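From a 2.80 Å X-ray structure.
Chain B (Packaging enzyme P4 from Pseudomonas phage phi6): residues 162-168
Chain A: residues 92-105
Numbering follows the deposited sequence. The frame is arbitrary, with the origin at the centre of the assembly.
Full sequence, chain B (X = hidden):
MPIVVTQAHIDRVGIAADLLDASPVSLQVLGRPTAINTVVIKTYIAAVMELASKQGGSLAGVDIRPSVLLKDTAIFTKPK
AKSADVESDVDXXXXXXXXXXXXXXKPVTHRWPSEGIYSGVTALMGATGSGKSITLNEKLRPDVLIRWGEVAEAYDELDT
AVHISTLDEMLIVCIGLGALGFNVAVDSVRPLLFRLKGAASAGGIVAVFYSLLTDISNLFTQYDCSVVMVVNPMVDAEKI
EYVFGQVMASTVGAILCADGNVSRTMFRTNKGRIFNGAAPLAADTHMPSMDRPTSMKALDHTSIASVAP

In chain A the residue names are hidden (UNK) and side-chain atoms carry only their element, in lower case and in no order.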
# COMPACT_ATOMS: atom_id res chain seq x y z
N VAL B 162 22.59 -15.15 -27.22
CA VAL B 162 21.45 -16.06 -27.13
C VAL B 162 20.28 -15.24 -26.52
O VAL B 162 20.35 -14.80 -25.37
CB VAL B 162 21.75 -17.40 -26.41
CG1 VAL B 162 22.57 -17.20 -25.15
CG2 VAL B 162 20.47 -18.18 -26.10
N HIS B 163 19.26 -14.97 -27.34
CA HIS B 163 18.13 -14.13 -27.00
C HIS B 163 17.03 -14.93 -26.34
O HIS B 163 16.42 -15.81 -26.95
CB HIS B 163 17.61 -13.39 -28.23
CG HIS B 163 18.61 -12.44 -28.79
ND1 HIS B 163 19.40 -12.80 -29.87
CD2 HIS B 163 18.97 -11.21 -28.37
CE1 HIS B 163 20.19 -11.76 -30.08
NE2 HIS B 163 19.97 -10.78 -29.21
N ILE B 164 16.77 -14.56 -25.09
CA ILE B 164 15.73 -15.17 -24.26
C ILE B 164 14.60 -14.14 -24.03
O ILE B 164 14.74 -12.96 -24.36
CB ILE B 164 16.30 -15.75 -22.93
CG1 ILE B 164 16.86 -14.65 -22.02
CG2 ILE B 164 17.34 -16.86 -23.21
CD1 ILE B 164 16.67 -14.88 -20.62
N SER B 165 13.48 -14.63 -23.46
CA SER B 165 12.28 -13.87 -23.14
C SER B 165 11.85 -14.04 -21.67
O SER B 165 11.38 -13.08 -21.08
CB SER B 165 11.14 -14.27 -24.07
OG SER B 165 10.69 -15.59 -23.85
N THR B 166 12.04 -15.25 -21.08
CA THR B 166 11.61 -15.57 -19.70
C THR B 166 12.79 -15.83 -18.72
O THR B 166 13.91 -16.11 -19.14
CB THR B 166 10.63 -16.80 -19.69
OG1 THR B 166 11.36 -18.05 -19.73
CG2 THR B 166 9.59 -16.76 -20.81
N LEU B 167 12.49 -15.77 -17.41
CA LEU B 167 13.44 -16.06 -16.33
C LEU B 167 13.82 -17.55 -16.36
O LEU B 167 14.98 -17.89 -16.09
CB LEU B 167 12.84 -15.66 -14.95
CG LEU B 167 13.66 -16.02 -13.70
CD1 LEU B 167 15.01 -15.29 -13.67
CD2 LEU B 167 12.85 -15.81 -12.42
N ASP B 168 12.83 -18.42 -16.71
CA ASP B 168 13.02 -19.87 -16.87
C ASP B 168 14.15 -20.13 -17.88
O ASP B 168 15.07 -20.88 -17.58
CB ASP B 168 11.71 -20.55 -17.32
CG ASP B 168 10.57 -20.55 -16.33
OD1 ASP B 168 10.75 -20.03 -15.22
OD2 ASP B 168 9.48 -21.01 -16.70
N UNK A 92 6.07 -12.63 -8.55
CA UNK A 92 6.78 -12.63 -9.84
C UNK A 92 7.12 -14.05 -10.29
O UNK A 92 7.26 -14.30 -11.48
c UNK A 92 9.03 -12.21 -8.67
c UNK A 92 7.77 -10.29 -9.66
c UNK A 92 8.08 -11.76 -9.78
N UNK A 93 7.25 -14.98 -9.34
CA UNK A 93 7.54 -16.39 -9.59
C UNK A 93 6.28 -17.16 -10.00
O UNK A 93 6.40 -18.20 -10.64
c UNK A 93 10.57 -16.94 -9.06
c UNK A 93 9.45 -17.79 -8.47
c UNK A 93 9.88 -18.31 -7.16
c UNK A 93 8.15 -17.00 -8.32
N UNK A 94 5.08 -16.67 -9.61
CA UNK A 94 3.80 -17.29 -9.95
C UNK A 94 3.31 -16.88 -11.35
O UNK A 94 2.58 -17.64 -11.99
o UNK A 94 2.10 -17.32 -6.65
c UNK A 94 2.84 -17.68 -7.56
c UNK A 94 2.72 -16.97 -8.91
o UNK A 94 3.68 -18.61 -7.44
N UNK A 95 3.70 -15.67 -11.82
CA UNK A 95 3.33 -15.16 -13.13
C UNK A 95 4.42 -15.42 -14.14
O UNK A 95 4.14 -15.59 -15.34
c UNK A 95 3.02 -13.65 -13.08
o UNK A 95 4.15 -12.92 -12.57
c UNK A 95 1.78 -13.34 -12.28
N UNK A 96 5.66 -15.44 -13.66
CA UNK A 96 6.85 -15.57 -14.49
C UNK A 96 7.22 -14.19 -15.00
O UNK A 96 6.51 -13.22 -14.72
N UNK A 97 8.33 -14.08 -15.75
CA UNK A 97 8.78 -12.79 -16.31
C UNK A 97 8.97 -12.95 -17.80
O UNK A 97 9.56 -13.92 -18.23
c UNK A 97 10.62 -11.01 -16.31
c UNK A 97 9.81 -11.94 -14.14
c UNK A 97 10.81 -12.49 -13.31
c UNK A 97 10.06 -12.25 -15.61
N UNK A 98 8.47 -11.99 -18.59
CA UNK A 98 8.61 -11.99 -20.03
C UNK A 98 9.11 -10.64 -20.53
O UNK A 98 8.60 -9.58 -20.15
c UNK A 98 7.29 -12.34 -20.73
c UNK A 98 7.58 -13.61 -22.90
c UNK A 98 7.43 -11.28 -24.40
c UNK A 98 7.61 -12.50 -25.04
c UNK A 98 7.39 -12.40 -22.24
c UNK A 98 7.29 -11.24 -23.02
c UNK A 98 7.67 -13.67 -24.29
o UNK A 98 7.72 -12.53 -26.40
N UNK A 99 10.09 -10.70 -21.45
CA UNK A 99 10.62 -9.55 -22.17
C UNK A 99 10.62 -9.91 -23.62
O UNK A 99 10.91 -11.07 -23.94
o UNK A 99 11.84 -8.44 -20.48
c UNK A 99 12.00 -9.16 -21.68
N UNK A 100 10.26 -8.99 -24.51
CA UNK A 100 10.22 -9.38 -25.91
C UNK A 100 11.69 -9.62 -26.38
O UNK A 100 12.59 -8.85 -26.01
c UNK A 100 8.14 -7.93 -26.09
c UNK A 100 10.14 -7.35 -27.46
c UNK A 100 9.35 -8.48 -26.83
N UNK A 101 11.95 -10.79 -27.01
CA UNK A 101 13.32 -11.14 -27.42
C UNK A 101 13.93 -10.17 -28.44
O UNK A 101 13.21 -9.54 -29.21
c UNK A 101 11.86 -13.03 -27.58
c UNK A 101 13.17 -12.53 -28.05
c UNK A 101 11.00 -11.84 -27.43
N UNK A 102 15.25 -10.07 -28.41
CA UNK A 102 16.02 -9.24 -29.32
C UNK A 102 16.19 -9.89 -30.68
O UNK A 102 15.84 -11.06 -30.86
N UNK A 103 16.73 -9.12 -31.64
CA UNK A 103 16.98 -9.56 -33.01
C UNK A 103 18.42 -10.07 -33.17
O UNK A 103 19.38 -9.34 -32.92
c UNK A 103 15.37 -9.87 -35.59
c UNK A 103 16.73 -8.42 -34.00
c UNK A 103 15.52 -8.50 -34.94
c UNK A 103 15.64 -7.47 -36.01
N UNK A 104 18.56 -11.33 -33.60
CA UNK A 104 19.87 -11.93 -33.83
C UNK A 104 20.56 -11.30 -35.06
O UNK A 104 21.79 -11.19 -35.09
c UNK A 104 19.71 -13.42 -34.02
N UNK A 105 19.77 -10.88 -36.06
CA UNK A 105 20.26 -10.24 -37.26
C UNK A 105 20.42 -8.72 -37.03
O UNK A 105 20.02 -8.21 -35.98
c UNK A 105 19.31 -10.52 -38.45
c UNK A 105 17.03 -10.18 -39.48
n UNK A 105 14.06 -8.01 -39.14
n UNK A 105 15.67 -9.67 -39.24
c UNK A 105 17.87 -10.12 -38.23
n UNK A 105 16.21 -7.48 -39.75
c UNK A 105 15.32 -8.39 -39.39

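Position 92 carries three carbons, one bearing the other two, and makes no contact with chain B; a beta-branched side chain of just three carbons is valine, Val A92. At position 93 four carbons fork at the second, the pattern of leucine; the CA-to-CB bond of Leu A93 points sideways, but the end of the side chain comes nearer to chain B, with CD1 4.2 Å from Leu B167 CD2. Position 94 has two carbons, the second with two oxygens, out of reach of chain B. Such a short carboxylate is Asp A94. Position 95, also out of reach, bears one carbon holding an oxygen and a carbon, which identifies Thr A95; its OG1 donates to the backbone O of position 96 at 3.2 Å. That next position has no side-chain atoms and is Gly A96, where the chain leaves the helix with a positive phi of 84°, a value that favours glycine.

Position 97 shows four carbons forked at the first, one arm two carbons long: isoleucine. The CD1 of Ile A97 packs 4.0 Å from Leu B167 CD2, while its carbonyl O receives a CA-H...O contact from Thr B166 CA at 3.0 Å. Position 98 has one carbon followed by a six-carbon ring bearing an oxygen, hence Tyr A98. Its CE2 approaches Ser B165 CB at 3.5 Å, and its hydroxyl is hydrogen-bonded elsewhere in the structure. One carbon and one oxygen at position 99 make Ser A99, whose backbone N donates to Ser B165 O at 2.7 Å.

Position 100 repeats the three-carbon branched pattern and points away from chain B, as Val A100. At 101 three carbons close a ring onto the backbone N, so this is proline; Pro A101 CG rests 3.8 Å from Ser B165 CB. Position 102 lacks a side chain, and a CB here would fall 2.8 Å from His B163 CD2, a clash; Gly A102 instead brings its CA to 3.7 Å from that CD2. Position 103, four carbons forked at the second and pointing away, is Leu A103. A single carbon at 104 gives Ala A104, with CB 4.2 Å from His B163 ND1. Position 105, exposed and beyond contact with chain B, carries three carbons, a nitrogen and then a carbon bearing two more nitrogens: a guanidinium chain, Arg A105.

The contact is held chiefly through backbone: Ser B165 O accepts the one hydrogen bond between the stretches, from Ser A99 N, and CA-H...O contacts accompany it. Leu B167 adds an apolar patch with Leu A93 and Ile A97, whereas His B163 lays one ring face against the Gly A102–Leu A103 backbone.

Chain A 92-105: VLDTGIYSVPGLAR
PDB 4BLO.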